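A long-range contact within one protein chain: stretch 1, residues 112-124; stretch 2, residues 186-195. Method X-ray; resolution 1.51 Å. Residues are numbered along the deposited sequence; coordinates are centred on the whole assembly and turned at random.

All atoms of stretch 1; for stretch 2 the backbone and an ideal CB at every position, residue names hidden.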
ATOM      1  N   GLN A 112      18.038  12.463   5.237  1.00  9.85           N
ATOM      2  CA  GLN A 112      17.472  13.805   5.196  1.00 11.01           C
ATOM      3  C   GLN A 112      16.004  13.688   4.781  1.00  7.57           C
ATOM      4  O   GLN A 112      15.672  13.044   3.775  1.00 10.26           O
ATOM      5  CB  GLN A 112      18.247  14.731   4.244  1.00 10.35           C
ATOM      6  CG  GLN A 112      17.533  16.065   3.989  1.00  7.00           C
ATOM      7  CD  GLN A 112      18.390  17.120   3.286  1.00 13.01           C
ATOM      8  OE1 GLN A 112      18.033  18.301   3.256  1.00 10.52           O
ATOM      9  NE2 GLN A 112      19.492  16.697   2.689  1.00 15.23           N
ATOM     10  N   PHE A 113      15.124  14.278   5.582  1.00 12.38           N
ATOM     11  CA  PHE A 113      13.694  14.260   5.295  1.00 10.07           C
ATOM     12  C   PHE A 113      13.282  15.670   4.895  1.00  9.06           C
ATOM     13  O   PHE A 113      13.554  16.628   5.621  1.00  8.48           O
ATOM     14  CB  PHE A 113      12.929  13.769   6.528  1.00  9.14           C
ATOM     15  CG  PHE A 113      11.437  13.739   6.359  1.00  5.24           C
ATOM     16  CD1 PHE A 113      10.844  12.893   5.431  1.00  8.90           C
ATOM     17  CD2 PHE A 113      10.620  14.542   7.140  1.00 10.27           C
ATOM     18  CE1 PHE A 113       9.462  12.848   5.288  1.00 11.92           C
ATOM     19  CE2 PHE A 113       9.237  14.501   6.999  1.00  6.41           C
ATOM     20  CZ  PHE A 113       8.664  13.653   6.065  1.00  9.30           C
ATOM     21  N   ILE A 114      12.665  15.792   3.720  1.00 10.42           N
ATOM     22  CA  ILE A 114      12.265  17.084   3.176  1.00 10.02           C
ATOM     23  C   ILE A 114      10.811  17.086   2.743  1.00 10.19           C
ATOM     24  O   ILE A 114      10.370  16.230   1.969  1.00  6.62           O
ATOM     25  CB  ILE A 114      13.131  17.501   1.956  1.00 15.26           C
ATOM     26  CG1 ILE A 114      14.618  17.418   2.301  1.00 13.16           C
ATOM     27  CG2 ILE A 114      12.782  18.924   1.507  1.00 13.64           C
ATOM     28  CD1 ILE A 114      15.499  17.281   1.099  1.00 13.85           C
ATOM     29  N   VAL A 115      10.070  18.061   3.260  1.00  8.86           N
ATOM     30  CA  VAL A 115       8.699  18.297   2.846  1.00  8.18           C
ATOM     31  C   VAL A 115       8.673  19.621   2.092  1.00  8.14           C
ATOM     32  O   VAL A 115       9.351  20.571   2.462  1.00  9.86           O
ATOM     33  CB  VAL A 115       7.731  18.337   4.043  1.00 14.47           C
ATOM     34  CG1 VAL A 115       7.688  16.970   4.722  1.00  6.84           C
ATOM     35  CG2 VAL A 115       8.130  19.426   5.029  1.00 12.40           C
ATOM     36  N   GLN A 116       7.929  19.643   0.999  1.00  9.81           N
ATOM     37  CA  GLN A 116       7.869  20.803   0.123  1.00  8.88           C
ATOM     38  C   GLN A 116       6.458  21.007  -0.398  1.00  6.81           C
ATOM     39  O   GLN A 116       5.742  20.047  -0.667  1.00 10.89           O
ATOM     40  CB  GLN A 116       8.826  20.629  -1.057  1.00  8.39           C
ATOM     41  CG  GLN A 116       8.792  21.786  -2.044  1.00  8.83           C
ATOM     42  CD  GLN A 116       9.756  21.590  -3.226  1.00 11.71           C
ATOM     43  OE1 GLN A 116      10.888  21.145  -3.050  1.00 17.77           O
ATOM     44  NE2 GLN A 116       9.308  21.940  -4.424  1.00 16.47           N
ATOM     45  N   GLY A 117       6.082  22.269  -0.556  1.00  9.26           N
ATOM     46  CA  GLY A 117       4.744  22.646  -0.954  1.00 10.65           C
ATOM     47  C   GLY A 117       4.121  23.493   0.133  1.00 13.58           C
ATOM     48  O   GLY A 117       4.812  23.896   1.075  1.00 12.33           O
ATOM     49  N   ASP A 118       2.826  23.782  -0.005  1.00  9.80           N
ATOM     50  CA  ASP A 118       2.108  24.526   1.017  1.00 15.87           C
ATOM     51  C   ASP A 118       1.729  23.533   2.097  1.00 17.88           C
ATOM     52  O   ASP A 118       0.574  23.109   2.205  1.00 10.00           O
ATOM     53  CB  ASP A 118       0.855  25.199   0.444  1.00 12.30           C
ATOM     54  CG  ASP A 118       0.153  26.071   1.460  1.00 17.06           C
ATOM     55  OD1 ASP A 118       0.849  26.624   2.335  1.00 16.85           O
ATOM     56  OD2 ASP A 118      -1.089  26.200   1.387  1.00 18.98           O
ATOM     57  N   VAL A 119       2.715  23.130   2.886  1.00 15.87           N
ATOM     58  CA  VAL A 119       2.464  22.089   3.863  1.00 18.25           C
ATOM     59  C   VAL A 119       1.959  22.668   5.181  1.00 11.65           C
ATOM     60  O   VAL A 119       2.305  23.787   5.576  1.00 11.41           O
ATOM     61  CB  VAL A 119       3.716  21.214   4.122  1.00 20.08           C
ATOM     62  CG1 VAL A 119       4.297  20.714   2.823  1.00 20.31           C
ATOM     63  CG2 VAL A 119       4.742  21.968   4.887  1.00 12.87           C
ATOM     64  N   ASP A 120       1.127  21.879   5.843  1.00 13.61           N
ATOM     65  CA  ASP A 120       0.708  22.144   7.193  1.00 12.90           C
ATOM     66  C   ASP A 120       1.832  21.675   8.095  1.00 11.80           C
ATOM     67  O   ASP A 120       1.999  20.479   8.333  1.00 11.22           O
ATOM     68  CB  ASP A 120      -0.563  21.366   7.500  1.00 13.73           C
ATOM     69  CG  ASP A 120      -0.933  21.416   8.958  1.00 13.12           C
ATOM     70  OD1 ASP A 120      -0.405  22.289   9.684  1.00 14.37           O
ATOM     71  OD2 ASP A 120      -1.767  20.590   9.383  1.00 19.43           O
ATOM     72  N   LEU A 121       2.622  22.618   8.579  1.00 13.93           N
ATOM     73  CA  LEU A 121       3.790  22.278   9.383  1.00 10.89           C
ATOM     74  C   LEU A 121       3.415  21.545  10.674  1.00  7.37           C
ATOM     75  O   LEU A 121       4.171  20.703  11.149  1.00 13.42           O
ATOM     76  CB  LEU A 121       4.601  23.530   9.695  1.00 15.22           C
ATOM     77  CG  LEU A 121       5.373  24.146   8.525  1.00 16.13           C
ATOM     78  CD1 LEU A 121       5.934  25.517   8.899  1.00 16.67           C
ATOM     79  CD2 LEU A 121       6.481  23.221   8.068  1.00 12.42           C
ATOM     80  N   GLY A 122       2.247  21.863  11.229  1.00 10.85           N
ATOM     81  CA  GLY A 122       1.733  21.165  12.394  1.00 12.65           C
ATOM     82  C   GLY A 122       1.346  19.719  12.124  1.00 11.28           C
ATOM     83  O   GLY A 122       1.068  18.963  13.048  1.00 11.40           O
ATOM     84  N   SER A 123       1.313  19.325  10.861  1.00 13.44           N
ATOM     85  CA  SER A 123       1.008  17.940  10.522  1.00 13.38           C
ATOM     86  C   SER A 123       2.283  17.151  10.228  1.00 10.80           C
ATOM     87  O   SER A 123       2.245  15.940  10.045  1.00 12.59           O
ATOM     88  CB  SER A 123       0.063  17.876   9.321  1.00 12.71           C
ATOM     89  OG  SER A 123       0.746  18.127   8.105  1.00 10.51           O
ATOM     90  N   VAL A 124       3.420  17.826  10.167  1.00 11.29           N
ATOM     91  CA  VAL A 124       4.644  17.120   9.802  1.00 13.59           C
ATOM     92  C   VAL A 124       5.119  16.211  10.941  1.00 11.82           C
ATOM     93  O   VAL A 124       5.487  16.678  12.017  1.00  8.44           O
ATOM     94  CB  VAL A 124       5.769  18.082   9.378  1.00 14.34           C
ATOM     95  CG1 VAL A 124       7.018  17.298   9.092  1.00 12.15           C
ATOM     96  CG2 VAL A 124       5.349  18.884   8.155  1.00 11.67           C
ATOM     97  N   UNK A 186       8.450   5.930   9.574  1.00  9.42           N
ATOM     98  CA  UNK A 186       7.083   6.387   9.327  1.00 10.09           C
ATOM     99  C   UNK A 186       7.038   7.926   9.253  1.00 10.27           C
ATOM    100  O   UNK A 186       7.714   8.608  10.022  1.00  8.68           O
ATOM    101  CB  UNK A 186       6.145   5.876  10.422  1.00 10.09           C
ATOM    102  N   UNK A 187       6.259   8.471   8.319  1.00 11.39           N
ATOM    103  CA  UNK A 187       6.017   9.909   8.302  1.00 10.45           C
ATOM    104  C   UNK A 187       4.659  10.276   7.695  1.00  8.93           C
ATOM    105  O   UNK A 187       3.977   9.452   7.081  1.00 12.21           O
ATOM    106  CB  UNK A 187       7.133  10.609   7.524  1.00 10.45           C
ATOM    107  N   UNK A 188       4.256  11.511   7.939  1.00 10.14           N
ATOM    108  CA  UNK A 188       2.999  12.022   7.431  1.00  7.92           C
ATOM    109  C   UNK A 188       3.091  13.520   7.303  1.00  9.20           C
ATOM    110  O   UNK A 188       3.836  14.184   8.028  1.00 10.86           O
ATOM    111  CB  UNK A 188       1.831  11.624   8.335  1.00  7.92           C
ATOM    112  N   UNK A 189       2.316  14.040   6.366  1.00  9.78           N
ATOM    113  CA  UNK A 189       2.172  15.465   6.196  1.00 10.61           C
ATOM    114  C   UNK A 189       0.965  15.723   5.294  1.00  8.50           C
ATOM    115  O   UNK A 189       0.728  14.973   4.349  1.00  8.53           O
ATOM    116  CB  UNK A 189       3.446  16.081   5.616  1.00 10.61           C
ATOM    117  N   UNK A 190       0.206  16.774   5.601  1.00  7.87           N
ATOM    118  CA  UNK A 190      -0.920  17.181   4.764  1.00  9.36           C
ATOM    119  C   UNK A 190      -0.687  18.606   4.290  1.00 10.64           C
ATOM    120  O   UNK A 190       0.141  19.341   4.862  1.00  9.22           O
ATOM    121  CB  UNK A 190      -2.245  17.068   5.522  1.00  9.36           C
ATOM    122  N   UNK A 191      -1.418  19.013   3.256  1.00 16.49           N
ATOM    123  CA  UNK A 191      -1.322  20.390   2.792  1.00 14.93           C
ATOM    124  C   UNK A 191      -2.025  21.274   3.803  1.00 13.60           C
ATOM    125  O   UNK A 191      -2.968  20.836   4.470  1.00  9.11           O
ATOM    126  CB  UNK A 191      -1.926  20.557   1.396  1.00 14.93           C
ATOM    127  N   UNK A 192      -1.563  22.515   3.902  1.00 12.30           N
ATOM    128  CA  UNK A 192      -2.150  23.498   4.798  1.00 13.77           C
ATOM    129  C   UNK A 192      -3.592  23.812   4.412  1.00 13.58           C
ATOM    130  O   UNK A 192      -3.904  24.025   3.246  1.00 14.30           O
ATOM    131  CB  UNK A 192      -1.314  24.779   4.797  1.00 13.77           C
ATOM    132  N   UNK A 193      -4.470  23.861   5.404  1.00 16.97           N
ATOM    133  CA  UNK A 193      -5.795  24.409   5.185  1.00 13.33           C
ATOM    134  C   UNK A 193      -6.127  25.415   6.283  1.00 15.92           C
ATOM    135  O   UNK A 193      -6.338  25.050   7.441  1.00 13.57           O
ATOM    136  CB  UNK A 193      -6.841  23.293   5.138  1.00 13.33           C
ATOM    137  N   UNK A 194      -6.150  26.687   5.907  1.00 10.45           N
ATOM    138  CA  UNK A 194      -6.317  27.772   6.860  1.00 12.83           C
ATOM    139  C   UNK A 194      -7.782  28.196   6.949  1.00 20.82           C
ATOM    140  O   UNK A 194      -8.145  29.027   7.793  1.00 14.69           O
ATOM    141  CB  UNK A 194      -5.441  28.964   6.468  1.00 12.83           C
ATOM    142  N   UNK A 195      -8.613  27.620   6.078  1.00  7.96           N
ATOM    143  CA  UNK A 195     -10.043  27.922   6.063  1.00 14.62           C
ATOM    144  C   UNK A 195     -10.905  26.867   6.758  1.00 12.20           C
ATOM    145  O   UNK A 195     -10.411  25.829   7.201  1.00 15.34           O
ATOM    146  CB  UNK A 195     -10.513  28.081   4.616  1.00 14.62           C
TER

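Position 186 lies beyond the reach of stretch 1, with nothing of it within 5.5 Å of the ideal CB. Nothing visible selects a side chain. It is Ser 186.

At position 187 CA-to-CB points toward stretch 1, and the ideal CB is 3.7 Å from CZ of Phe 113. An apolar or aromatic side chain would suit. The residue is Phe 187, with chi1 p. Phe 113 CE1 lies over one face of its ring, 3.4 Å from Phe 187 CG. The ring planes meet obliquely, at 47°.

Position 188 points sideways. Its ideal CB is 4.7 Å from Ser 123 O, and a range of side chains could be considered. It is Ala 188. Its backbone O accepts a CA-H...O contact from Val 124 CA at 3.5 Å.

Position 189 also points sideways, but its ideal CB is 4.2 Å from Val 124 CG2 and 4.4 Å from Val 115 CG1. Val 119 is nearby too. A branched aliphatic such as Val, Ile or Leu would fit these surroundings. The residue is Val 189. Its CG1 is 4.1 Å from Val 115 CG1. Its CG2 packs 3.7 Å from Val 124 CG2 and 3.9 Å from Val 119 CB.

At position 190 both the backbone N and the backbone O are bonded to stretch 1: N donates to Ser 123 OG at 2.9 Å, and O accepts from Asp 120 N at 2.9 Å. CA-to-CB points sideways, yet the Asp 120 carboxylate is within range of a long side chain. Lys, Arg or Gln could donate to it. The residue is Gln 190, whose NE2 gives a 2.8 Å hydrogen bond to Asp 120 OD2.

Position 191 is bridged to Val 119, CA to CA 4.3 Å. CA-to-CB points away overall, though the ideal CB still touches stretch 1, 3.7 Å from Asp 118 O. Beyond that contact the chain leads away, so many side chains are possible. It is Arg 191. Its NH1 donates to a water that also donates to Asp 118 OD2 and to the backbone O of position 192.

At position 192 N donates to Asp 118 O at 2.8 Å. CA-to-CB points toward stretch 1, and the ideal CB is already 3.6 Å from Asp 118 O and 3.8 Å from Val 119 O. A small residue suits. It is Ala 192.

Position 193 points away, leaving the choice open. It is Asn 193.

Position 194 has a distant CB, but the Asp 118 carboxylate invites a long basic side chain, Arg or Lys. Arg 194 forms a two-pronged salt bridge: NH2 to Asp 118 OD1 at 2.6 Å, NH1 to Asp 118 OD2 at 2.9 Å.

Position 195 is out of reach, so nothing in stretch 1 limits the choice. It is Asp 195.

Stretch 2, residues 186-195: SFAVQRANRD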
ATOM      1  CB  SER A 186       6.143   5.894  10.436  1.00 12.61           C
ATOM      2  OG  SER A 186       6.291   4.497  10.629  1.00 13.25           O
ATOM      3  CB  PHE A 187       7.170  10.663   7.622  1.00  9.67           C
ATOM      4  CG  PHE A 187       7.389  10.287   6.190  1.00 11.21           C
ATOM      5  CD1 PHE A 187       6.555  10.768   5.197  1.00  9.73           C
ATOM      6  CD2 PHE A 187       8.446   9.470   5.831  1.00  9.33           C
ATOM      7  CE1 PHE A 187       6.756  10.432   3.869  1.00 10.69           C
ATOM      8  CE2 PHE A 187       8.661   9.135   4.507  1.00  7.89           C
ATOM      9  CZ  PHE A 187       7.809   9.611   3.524  1.00  8.93           C
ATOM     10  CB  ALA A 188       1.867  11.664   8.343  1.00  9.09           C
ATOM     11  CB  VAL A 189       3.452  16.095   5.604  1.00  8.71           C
ATOM     12  CG1 VAL A 189       3.871  15.402   4.321  1.00 10.83           C
ATOM     13  CG2 VAL A 189       3.256  17.585   5.374  1.00 11.10           C
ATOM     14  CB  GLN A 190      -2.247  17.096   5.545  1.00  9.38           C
ATOM     15  CG  GLN A 190      -2.346  18.074   6.689  1.00 11.70           C
ATOM     16  CD  GLN A 190      -3.733  18.130   7.328  1.00 16.97           C
ATOM     17  OE1 GLN A 190      -4.653  17.396   6.948  1.00 11.80           O
ATOM     18  NE2 GLN A 190      -3.887  19.022   8.306  1.00 14.34           N
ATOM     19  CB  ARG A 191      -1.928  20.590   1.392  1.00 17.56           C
ATOM     20  CG  ARG A 191      -3.425  20.871   1.344  1.00 15.55           C
ATOM     21  CD  ARG A 191      -3.881  21.421  -0.033  1.00 15.46           C
ATOM     22  NE  ARG A 191      -3.143  20.848  -1.160  1.00 16.36           N
ATOM     23  CZ  ARG A 191      -2.229  21.506  -1.869  1.00  9.68           C
ATOM     24  NH1 ARG A 191      -1.940  22.772  -1.595  1.00 11.95           N
ATOM     25  NH2 ARG A 191      -1.601  20.905  -2.854  1.00 12.65           N
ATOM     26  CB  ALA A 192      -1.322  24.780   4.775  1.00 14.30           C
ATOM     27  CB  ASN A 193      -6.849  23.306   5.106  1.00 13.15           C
ATOM     28  CG  ASN A 193      -8.205  23.845   4.694  1.00 16.88           C
ATOM     29  OD1 ASN A 193      -8.385  25.058   4.573  1.00 12.49           O
ATOM     30  ND2 ASN A 193      -9.160  22.951   4.464  1.00 17.43           N
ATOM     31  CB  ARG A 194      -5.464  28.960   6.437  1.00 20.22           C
ATOM     32  CG  ARG A 194      -3.993  28.607   6.273  1.00 18.60           C
ATOM     33  CD  ARG A 194      -3.273  29.598   5.402  1.00 16.69           C
ATOM     34  NE  ARG A 194      -1.865  29.248   5.212  1.00 22.96           N
ATOM     35  CZ  ARG A 194      -1.411  28.475   4.227  1.00 21.12           C
ATOM     36  NH1 ARG A 194      -2.249  27.956   3.332  1.00 18.62           N
ATOM     37  NH2 ARG A 194      -0.117  28.216   4.134  1.00 15.04           N
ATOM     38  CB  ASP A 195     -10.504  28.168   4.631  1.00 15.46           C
ATOM     39  CG  ASP A 195      -9.727  29.293   3.965  1.00 16.83           C
ATOM     40  OD1 ASP A 195      -9.342  30.258   4.663  1.00 16.43           O
ATOM     41  OD2 ASP A 195      -9.482  29.217   2.748  1.00 28.42           O
TER
HETATM   42  O   HOH W   1      -2.921  24.582   0.701  1.00 16.61           O
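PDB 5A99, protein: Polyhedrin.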